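Local coordinates for protein alpha-1,3-glucanase (PDB 6K0P) that probably hydrolyses alpha-1,3-glucan, as a bacterial glycoside hydrolase of family 87 whose catalytic domain is held here in complex with nigerose, at residues W466-I479 with F494-R508. The protein carries 1 engineered substitution. Sequence-based numbering, arbitrary orientation.
Sequences WIYGGDRAIKNILI and FQSMSPNNMVMQNIR. With GLC (alpha-D-glucopyranose), chain C.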
ATOM      1  N   TRP A 466      12.134   9.789  -5.003  1.00  9.97           N
ATOM      2  CA  TRP A 466      12.408  11.161  -4.602  1.00 10.25           C
ATOM      3  C   TRP A 466      13.426  11.122  -3.476  1.00 11.26           C
ATOM      4  O   TRP A 466      13.167  10.536  -2.418  1.00 11.06           O
ATOM      5  CB  TRP A 466      11.112  11.820  -4.132  1.00 10.93           C
ATOM      6  CG  TRP A 466      11.181  13.275  -3.752  1.00 12.92           C
ATOM      7  CD1 TRP A 466      11.997  14.245  -4.274  1.00 12.34           C
ATOM      8  CD2 TRP A 466      10.358  13.926  -2.782  1.00 10.38           C
ATOM      9  NE1 TRP A 466      11.732  15.453  -3.675  1.00 11.53           N
ATOM     10  CE2 TRP A 466      10.727  15.284  -2.756  1.00 10.15           C
ATOM     11  CE3 TRP A 466       9.343  13.483  -1.926  1.00 10.94           C
ATOM     12  CZ2 TRP A 466      10.112  16.209  -1.905  1.00 12.70           C
ATOM     13  CZ3 TRP A 466       8.732  14.395  -1.082  1.00 12.01           C
ATOM     14  CH2 TRP A 466       9.121  15.740  -1.074  1.00 11.40           C
ATOM     15  N   ILE A 467      14.587  11.726  -3.716  1.00 12.24           N
ATOM     16  CA  ILE A 467      15.639  11.863  -2.718  1.00 11.39           C
ATOM     17  C   ILE A 467      15.605  13.319  -2.277  1.00 10.06           C
ATOM     18  O   ILE A 467      16.040  14.207  -3.024  1.00 11.06           O
ATOM     19  CB  ILE A 467      17.013  11.479  -3.275  1.00 10.47           C
ATOM     20  CG1 ILE A 467      16.998  10.068  -3.896  1.00 11.69           C
ATOM     21  CG2 ILE A 467      18.056  11.562  -2.156  1.00 12.25           C
ATOM     22  CD1 ILE A 467      16.669  10.031  -5.403  1.00 12.14           C
ATOM     23  N   TYR A 468      15.069  13.574  -1.083  1.00 10.33           N
ATOM     24  CA  TYR A 468      14.766  14.927  -0.620  1.00 12.40           C
ATOM     25  C   TYR A 468      15.585  15.222   0.626  1.00 11.28           C
ATOM     26  O   TYR A 468      15.330  14.651   1.694  1.00 11.45           O
ATOM     27  CB  TYR A 468      13.276  15.059  -0.301  1.00 11.25           C
ATOM     28  CG  TYR A 468      12.813  16.433   0.143  1.00 11.47           C
ATOM     29  CD1 TYR A 468      13.189  17.577  -0.545  1.00 11.91           C
ATOM     30  CD2 TYR A 468      11.955  16.575   1.229  1.00 14.75           C
ATOM     31  CE1 TYR A 468      12.737  18.839  -0.155  1.00 14.74           C
ATOM     32  CE2 TYR A 468      11.494  17.821   1.626  1.00 15.98           C
ATOM     33  CZ  TYR A 468      11.896  18.954   0.930  1.00 14.24           C
ATOM     34  OH  TYR A 468      11.451  20.202   1.314  1.00 15.62           O
ATOM     35  N   GLY A 469      16.554  16.124   0.493  1.00 11.39           N
ATOM     36  CA  GLY A 469      17.246  16.653   1.651  1.00 12.60           C
ATOM     37  C   GLY A 469      16.385  17.740   2.248  1.00 12.39           C
ATOM     38  O   GLY A 469      16.106  18.735   1.579  1.00 13.19           O
ATOM     39  N   GLY A 470      15.930  17.542   3.483  1.00 13.04           N
ATOM     40  CA  GLY A 470      15.058  18.503   4.129  1.00 14.31           C
ATOM     41  C   GLY A 470      15.823  19.405   5.073  1.00 14.12           C
ATOM     42  O   GLY A 470      16.783  20.075   4.668  1.00 14.32           O
ATOM     43  N   ASP A 471      15.422  19.426   6.341  1.00 13.98           N
ATOM     44  CA  ASP A 471      16.087  20.247   7.341  1.00 14.49           C
ATOM     45  C   ASP A 471      17.059  19.462   8.207  1.00 16.73           C
ATOM     46  O   ASP A 471      17.699  20.048   9.084  1.00 18.58           O
ATOM     47  CB  ASP A 471      15.057  20.988   8.207  1.00 14.19           C
ATOM     48  CG  ASP A 471      14.003  20.062   8.805  1.00 17.46           C
ATOM     49  OD1 ASP A 471      13.921  18.874   8.419  1.00 14.44           O
ATOM     50  OD2 ASP A 471      13.236  20.540   9.664  1.00 18.74           O
ATOM     51  N   ARG A 472      17.205  18.161   7.966  1.00 13.65           N
ATOM     52  CA  ARG A 472      18.097  17.314   8.740  1.00 13.00           C
ATOM     53  C   ARG A 472      19.050  16.576   7.802  1.00 13.96           C
ATOM     54  O   ARG A 472      18.902  16.603   6.577  1.00 13.18           O
ATOM     55  CB  ARG A 472      17.302  16.324   9.601  1.00 14.43           C
ATOM     56  CG  ARG A 472      16.321  16.978  10.576  1.00 17.28           C
ATOM     57  CD  ARG A 472      17.036  17.793  11.649  1.00 18.42           C
ATOM     58  NE  ARG A 472      16.079  18.373  12.588  1.00 26.02           N
ATOM     59  CZ  ARG A 472      15.653  19.629  12.533  1.00 28.26           C
ATOM     60  NH1 ARG A 472      16.106  20.447  11.591  1.00 27.62           N
ATOM     61  NH2 ARG A 472      14.775  20.077  13.421  1.00 33.10           N
ATOM     62  N   ALA A 473      20.033  15.902   8.403  1.00 14.33           N
ATOM     63  CA  ALA A 473      21.101  15.266   7.640  1.00 15.41           C
ATOM     64  C   ALA A 473      20.543  14.279   6.625  1.00 13.48           C
ATOM     65  O   ALA A 473      19.656  13.475   6.926  1.00 12.54           O
ATOM     66  CB  ALA A 473      22.050  14.535   8.591  1.00 15.53           C
ATOM     67  N   ILE A 474      21.098  14.331   5.417  1.00 11.97           N
ATOM     68  CA  ILE A 474      20.740  13.438   4.322  1.00 12.30           C
ATOM     69  C   ILE A 474      22.026  12.765   3.855  1.00 13.19           C
ATOM     70  O   ILE A 474      22.877  13.400   3.207  1.00 14.58           O
ATOM     71  CB  ILE A 474      19.993  14.175   3.194  1.00 14.70           C
ATOM     72  CG1 ILE A 474      19.903  13.317   1.932  1.00 17.63           C
ATOM     73  CG2 ILE A 474      20.623  15.545   2.890  1.00 14.88           C
ATOM     74  CD1 ILE A 474      18.912  12.172   2.041  1.00 17.31           C
ATOM     75  N   LYS A 475      22.194  11.497   4.216  1.00 11.88           N
ATOM     76  CA  LYS A 475      23.477  10.837   4.024  1.00 12.72           C
ATOM     77  C   LYS A 475      23.294   9.329   4.054  1.00 11.84           C
ATOM     78  O   LYS A 475      22.348   8.807   4.650  1.00 12.76           O
ATOM     79  CB  LYS A 475      24.505  11.263   5.086  1.00 13.58           C
ATOM     80  CG  LYS A 475      24.017  11.133   6.535  1.00 11.63           C
ATOM     81  CD  LYS A 475      25.136  11.477   7.517  1.00 12.73           C
ATOM     82  CE  LYS A 475      24.619  11.628   8.937  1.00 12.99           C
ATOM     83  NZ  LYS A 475      25.728  11.947   9.901  1.00 14.39           N
ATOM     84  N   ASN A 476      24.229   8.633   3.405  1.00 11.34           N
ATOM     85  CA  ASN A 476      24.331   7.180   3.494  1.00 11.22           C
ATOM     86  C   ASN A 476      23.069   6.503   2.960  1.00 12.02           C
ATOM     87  O   ASN A 476      22.345   5.814   3.677  1.00 12.08           O
ATOM     88  CB  ASN A 476      24.676   6.750   4.924  1.00 12.47           C
ATOM     89  CG  ASN A 476      26.000   7.319   5.373  1.00 12.35           C
ATOM     90  OD1 ASN A 476      26.999   7.183   4.667  1.00 12.73           O
ATOM     91  ND2 ASN A 476      26.012   8.004   6.515  1.00 12.68           N
ATOM     92  N   ILE A 477      22.824   6.731   1.670  1.00 11.46           N
ATOM     93  CA  ILE A 477      21.678   6.198   0.940  1.00 12.12           C
ATOM     94  C   ILE A 477      22.230   5.397  -0.223  1.00 11.61           C
ATOM     95  O   ILE A 477      22.979   5.937  -1.045  1.00 11.94           O
ATOM     96  CB  ILE A 477      20.784   7.327   0.402  1.00 12.80           C
ATOM     97  CG1 ILE A 477      20.348   8.274   1.525  1.00 13.16           C
ATOM     98  CG2 ILE A 477      19.601   6.748  -0.382  1.00 12.94           C
ATOM     99  CD1 ILE A 477      19.488   7.640   2.582  1.00 14.14           C
ATOM    100  N   LEU A 478      21.866   4.120  -0.299  1.00 10.81           N
ATOM    101  CA  LEU A 478      22.299   3.238  -1.375  1.00 11.29           C
ATOM    102  C   LEU A 478      21.061   2.709  -2.086  1.00 13.09           C
ATOM    103  O   LEU A 478      20.219   2.054  -1.458  1.00 13.28           O
ATOM    104  CB  LEU A 478      23.145   2.091  -0.822  1.00 12.87           C
ATOM    105  CG  LEU A 478      23.561   1.036  -1.840  1.00 12.12           C
ATOM    106  CD1 LEU A 478      24.356   1.687  -2.948  1.00 15.11           C
ATOM    107  CD2 LEU A 478      24.379  -0.076  -1.182  1.00 14.11           C
ATOM    108  N   ILE A 479      20.936   3.013  -3.376  1.00 11.79           N
ATOM    109  CA  ILE A 479      19.802   2.586  -4.196  1.00 12.84           C
ATOM    110  C   ILE A 479      20.375   1.674  -5.266  1.00 14.19           C
ATOM    111  O   ILE A 479      21.140   2.129  -6.124  1.00 13.20           O
ATOM    112  CB  ILE A 479      19.070   3.778  -4.834  1.00 11.74           C
ATOM    113  CG1 ILE A 479      18.452   4.679  -3.757  1.00 11.00           C
ATOM    114  CG2 ILE A 479      18.005   3.296  -5.828  1.00 12.19           C
ATOM    115  CD1 ILE A 479      18.147   6.093  -4.216  1.00 13.07           C
ATOM    116  N   PHE A 494      16.141  14.380  -7.401  1.00 11.42           N
ATOM    117  CA  PHE A 494      16.940  14.835  -6.269  1.00 10.97           C
ATOM    118  C   PHE A 494      16.599  16.290  -5.972  1.00 11.10           C
ATOM    119  O   PHE A 494      16.488  17.105  -6.895  1.00 12.78           O
ATOM    120  CB  PHE A 494      18.435  14.758  -6.603  1.00 11.80           C
ATOM    121  CG  PHE A 494      18.946  13.362  -6.835  1.00 10.71           C
ATOM    122  CD1 PHE A 494      18.801  12.748  -8.074  1.00 10.26           C
ATOM    123  CD2 PHE A 494      19.598  12.669  -5.820  1.00 11.87           C
ATOM    124  CE1 PHE A 494      19.282  11.458  -8.295  1.00 10.49           C
ATOM    125  CE2 PHE A 494      20.076  11.389  -6.031  1.00 11.02           C
ATOM    126  CZ  PHE A 494      19.925  10.783  -7.270  1.00 11.03           C
ATOM    127  N   GLN A 495      16.458  16.627  -4.689  1.00 11.01           N
ATOM    128  CA  GLN A 495      16.021  17.969  -4.312  1.00 11.15           C
ATOM    129  C   GLN A 495      16.536  18.324  -2.925  1.00 10.84           C
ATOM    130  O   GLN A 495      16.545  17.474  -2.032  1.00 11.22           O
ATOM    131  CB  GLN A 495      14.484  18.036  -4.314  1.00 11.25           C
ATOM    132  CG  GLN A 495      13.876  19.388  -3.906  1.00 10.65           C
ATOM    133  CD  GLN A 495      12.350  19.345  -3.836  1.00 12.60           C
ATOM    134  OE1 GLN A 495      11.728  18.380  -4.289  1.00 12.34           O
ATOM    135  NE2 GLN A 495      11.746  20.383  -3.264  1.00 13.24           N
ATOM    136  N   SER A 496      16.962  19.582  -2.751  1.00 10.62           N
ATOM    137  CA  SER A 496      17.375  20.121  -1.454  1.00 11.73           C
ATOM    138  C   SER A 496      16.434  21.242  -1.044  1.00 11.58           C
ATOM    139  O   SER A 496      16.187  22.169  -1.826  1.00 14.98           O
ATOM    140  CB  SER A 496      18.800  20.694  -1.508  1.00 12.81           C
ATOM    141  OG  SER A 496      19.754  19.661  -1.638  1.00 12.75           O
ATOM    142  N   MET A 497      15.933  21.164   0.185  1.00 12.85           N
ATOM    143  CA  MET A 497      15.154  22.251   0.759  1.00 13.53           C
ATOM    144  C   MET A 497      16.057  23.447   1.039  1.00 13.98           C
ATOM    145  O   MET A 497      17.118  23.307   1.658  1.00 15.08           O
ATOM    146  CB  MET A 497      14.523  21.766   2.066  1.00 13.44           C
ATOM    147  CG  MET A 497      13.847  22.840   2.897  1.00 15.40           C
ATOM    148  SD  MET A 497      13.126  22.075   4.367  1.00 20.28           S
ATOM    149  CE  MET A 497      12.624  23.507   5.318  1.00 23.05           C
ATOM    150  N   SER A 498      15.623  24.654   0.566  1.00 14.40           N
ATOM    151  CA  SER A 498      16.228  25.939   0.886  1.00 19.06           C
ATOM    152  C   SER A 498      15.514  26.543   2.089  1.00 20.91           C
ATOM    153  O   SER A 498      14.302  26.357   2.252  1.00 20.45           O
ATOM    154  CB  SER A 498      16.072  26.903  -0.292  1.00 19.21           C
ATOM    155  OG  SER A 498      16.768  26.452  -1.432  1.00 23.23           O
ATOM    156  N   PRO A 499      16.226  27.292   2.949  1.00 22.33           N
ATOM    157  CA  PRO A 499      17.643  27.641   2.832  1.00 20.04           C
ATOM    158  C   PRO A 499      18.576  26.657   3.546  1.00 18.39           C
ATOM    159  O   PRO A 499      19.781  26.895   3.584  1.00 16.94           O
ATOM    160  CB  PRO A 499      17.704  28.992   3.544  1.00 24.58           C
ATOM    161  CG  PRO A 499      16.717  28.838   4.649  1.00 29.44           C
ATOM    162  CD  PRO A 499      15.601  27.960   4.105  1.00 26.63           C
ATOM    163  N   ASN A 500      18.031  25.569   4.099  1.00 16.01           N
ATOM    164  CA  ASN A 500      18.848  24.658   4.901  1.00 15.75           C
ATOM    165  C   ASN A 500      20.018  24.096   4.104  1.00 16.54           C
ATOM    166  O   ASN A 500      21.132  23.982   4.627  1.00 14.93           O
ATOM    167  CB  ASN A 500      17.974  23.535   5.456  1.00 19.60           C
ATOM    168  CG  ASN A 500      16.730  24.066   6.142  1.00 18.42           C
ATOM    169  OD1 ASN A 500      15.867  24.672   5.501  1.00 23.67           O
ATOM    170  ND2 ASN A 500      16.642  23.857   7.449  1.00 24.44           N
ATOM    171  N   ASN A 501      19.787  23.748   2.838  1.00 13.20           N
ATOM    172  CA  ASN A 501      20.837  23.319   1.915  1.00 13.08           C
ATOM    173  C   ASN A 501      21.759  22.274   2.541  1.00 16.11           C
ATOM    174  O   ASN A 501      22.987  22.396   2.533  1.00 15.35           O
ATOM    175  CB  ASN A 501      21.615  24.512   1.351  1.00 14.02           C
ATOM    176  CG  ASN A 501      20.722  25.470   0.598  1.00 16.74           C
ATOM    177  OD1 ASN A 501      19.613  25.108   0.192  1.00 16.52           O
ATOM    178  ND2 ASN A 501      21.195  26.695   0.399  1.00 16.93           N
ATOM    179  N   MET A 502      21.147  21.230   3.095  1.00 12.37           N
ATOM    180  CA  MET A 502      21.917  20.135   3.665  1.00 12.31           C
ATOM    181  C   MET A 502      22.704  19.416   2.576  1.00 12.88           C
ATOM    182  O   MET A 502      22.161  19.055   1.530  1.00 15.62           O
ATOM    183  CB  MET A 502      20.986  19.162   4.386  1.00 13.63           C
ATOM    184  CG  MET A 502      20.104  19.823   5.449  1.00 14.13           C
ATOM    185  SD  MET A 502      21.031  20.637   6.776  1.00 17.83           S
ATOM    186  CE  MET A 502      21.611  19.214   7.687  1.00 18.60           C
ATOM    187  N   VAL A 503      23.996  19.217   2.814  1.00 12.81           N
ATOM    188  CA  VAL A 503      24.870  18.608   1.814  1.00 12.82           C
ATOM    189  C   VAL A 503      24.636  17.099   1.803  1.00 13.25           C
ATOM    190  O   VAL A 503      24.959  16.405   2.771  1.00 13.54           O
ATOM    191  CB  VAL A 503      26.343  18.948   2.072  1.00 13.20           C
ATOM    192  CG1 VAL A 503      27.238  18.189   1.106  1.00 13.44           C
ATOM    193  CG2 VAL A 503      26.566  20.450   1.928  1.00 15.87           C
ATOM    194  N   MET A 504      24.078  16.587   0.705  1.00 10.85           N
ATOM    195  CA  MET A 504      23.895  15.143   0.549  1.00 12.11           C
ATOM    196  C   MET A 504      25.251  14.460   0.417  1.00 14.17           C
ATOM    197  O   MET A 504      26.049  14.826  -0.448  1.00 12.79           O
ATOM    198  CB  MET A 504      23.098  14.857  -0.724  1.00 14.45           C
ATOM    199  CG  MET A 504      21.721  15.472  -0.779  1.00 15.21           C
ATOM    200  SD  MET A 504      20.796  14.741  -2.143  1.00 14.54           S
ATOM    201  CE  MET A 504      19.306  15.741  -2.058  1.00 16.87           C
ATOM    202  N   GLN A 505      25.500  13.436   1.238  1.00 11.75           N
ATOM    203  CA  GLN A 505      26.758  12.697   1.197  1.00 10.59           C
ATOM    204  C   GLN A 505      26.486  11.203   1.115  1.00 12.50           C
ATOM    205  O   GLN A 505      25.499  10.704   1.667  1.00 11.95           O
ATOM    206  CB  GLN A 505      27.637  13.020   2.412  1.00 11.30           C
ATOM    207  CG  GLN A 505      28.068  14.482   2.436  1.00 12.37           C
ATOM    208  CD  GLN A 505      29.092  14.786   3.514  1.00 14.29           C
ATOM    209  OE1 GLN A 505      28.989  14.298   4.634  1.00 16.69           O
ATOM    210  NE2 GLN A 505      30.090  15.591   3.179  1.00 13.43           N
ATOM    211  N   ASN A 506      27.380  10.489   0.429  1.00 11.77           N
ATOM    212  CA  ASN A 506      27.260   9.036   0.248  1.00 11.58           C
ATOM    213  C   ASN A 506      25.880   8.637  -0.271  1.00 12.84           C
ATOM    214  O   ASN A 506      25.195   7.795   0.315  1.00 11.67           O
ATOM    215  CB  ASN A 506      27.598   8.267   1.526  1.00 11.84           C
ATOM    216  CG  ASN A 506      29.043   8.419   1.935  1.00 12.05           C
ATOM    217  OD1 ASN A 506      29.888   8.821   1.132  1.00 11.81           O
ATOM    218  ND2 ASN A 506      29.337   8.084   3.188  1.00 12.85           N
ATOM    219  N   ILE A 507      25.471   9.266  -1.368  1.00 11.83           N
ATOM    220  CA  ILE A 507      24.249   8.912  -2.088  1.00 11.02           C
ATOM    221  C   ILE A 507      24.693   8.189  -3.347  1.00 11.60           C
ATOM    222  O   ILE A 507      25.312   8.797  -4.227  1.00 12.25           O
ATOM    223  CB  ILE A 507      23.423  10.152  -2.451  1.00 11.05           C
ATOM    224  CG1 ILE A 507      23.313  11.125  -1.270  1.00 10.80           C
ATOM    225  CG2 ILE A 507      22.050   9.742  -3.018  1.00 14.12           C
ATOM    226  CD1 ILE A 507      22.567  10.569  -0.064  1.00 13.46           C
ATOM    227  N   ARG A 508      24.397   6.895  -3.449  1.00 13.28           N
ATOM    228  CA  ARG A 508      24.889   6.096  -4.560  1.00 12.03           C
ATOM    229  C   ARG A 508      23.747   5.323  -5.195  1.00 14.21           C
ATOM    230  O   ARG A 508      22.861   4.825  -4.493  1.00 13.39           O
ATOM    231  CB  ARG A 508      25.963   5.111  -4.106  1.00 12.97           C
ATOM    232  CG  ARG A 508      27.145   5.769  -3.407  1.00 14.59           C
ATOM    233  CD  ARG A 508      26.937   5.777  -1.904  1.00 13.76           C
ATOM    234  NE  ARG A 508      27.107   4.438  -1.354  1.00 14.81           N
ATOM    235  CZ  ARG A 508      26.598   4.028  -0.196  1.00 13.26           C
ATOM    236  NH1 ARG A 508      25.866   4.852   0.546  1.00 13.62           N
ATOM    237  NH2 ARG A 508      26.828   2.788   0.217  1.00 14.99           N
TER
HETATM  238  C1  GLC C   1       6.002  22.414  -0.152  1.00 19.91           C
HETATM  239  C2  GLC C   1       5.373  21.881   1.099  1.00 18.84           C
HETATM  240  C3  GLC C   1       6.307  21.045   1.934  1.00 16.28           C
HETATM  241  C4  GLC C   1       6.933  20.009   1.041  1.00 15.94           C
HETATM  242  C5  GLC C   1       7.684  20.746  -0.046  1.00 12.61           C
HETATM  243  C6  GLC C   1       8.311  19.767  -0.997  1.00 13.47           C
HETATM  244  O1  GLC C   1       6.800  23.373   0.205  1.00 26.83           O
HETATM  245  O2  GLC C   1       4.828  22.936   1.872  1.00 21.56           O
HETATM  246  O3  GLC C   1       5.459  20.276   2.749  1.00 17.91           O
HETATM  247  O4  GLC C   1       7.829  19.166   1.761  1.00 16.05           O
HETATM  248  O5  GLC C   1       6.794  21.495  -0.810  1.00 14.01           O
HETATM  249  O6  GLC C   1       8.894  20.358  -2.123  1.00 14.20           O
HETATM  250  O   HOH W   1      18.320  20.877   2.488  1.00 12.07           O
HETATM  251  O   HOH W   2      18.667  22.589   8.780  1.00 29.03           O
HETATM  252  O   HOH W   3      23.318  16.215   5.176  1.00 21.95           O
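Ile467 and Phe494 lie side by side in the tightly packed part of this contact. Ile467 CD1 sits over one face of the Phe494 ring, 3.8 Å from its centroid, a CH-pi contact. Ile467 CG1 is anti to its carbonyl carbon, and chi2, turned to 91°, brings CD1 over the ring. Met504 runs in as an extended chain. Its CG packs on Ile474 CG2 at 3.8 Å, and its CE reaches the backbone at Gly469. Further along, Ile507 CD1 presses on Ile477 CG1 at 3.6 Å.

On the other face of strand 494-496, Gln495 stretches out between two aromatic residues and a sugar. Trp466 NE1 donates to Gln495 OE1 at 3.0 Å, from above the carbonyl plane and bent (N-H...O 140°). Gln495 NE2 donates to O6 of the bound glucose at 3.1 Å and lies 3.6 Å from Tyr468 CE1. Gln460 and Glu529 are also hydrogen-bonded to this sugar. A leucine in place of Gln495 would probably leave both Trp466 NE1 and the glucose O6 without these bonds.

The loop side is looser. One water takes the N-H of Met502 and lies close to Gly470 O. Others link Asp471 O to Asn500 ND2, and Ile474 N to Val503 O. The bent Met502 chain lies against backbone from Gly470 to Ala473.

At the corner, exposed Asn506 gives ND2 to OD1 of buried Asn476, at 2.9 Å and nearly straight (168°). Both asparagines have positive phi. Asn506 O accepts from Ile477 N and Arg508 NH1; Arg508 NH2 forms a salt bridge with Asp431.

Parallel strands pair in register before and after the loops. Hydrogen-bonded asparagines at equivalent corners of successive turns are consistent with a step of the asparagine ladder known from right-handed parallel beta-helices of the pectate lyase-like kind, here carrying a sugar-binding pocket.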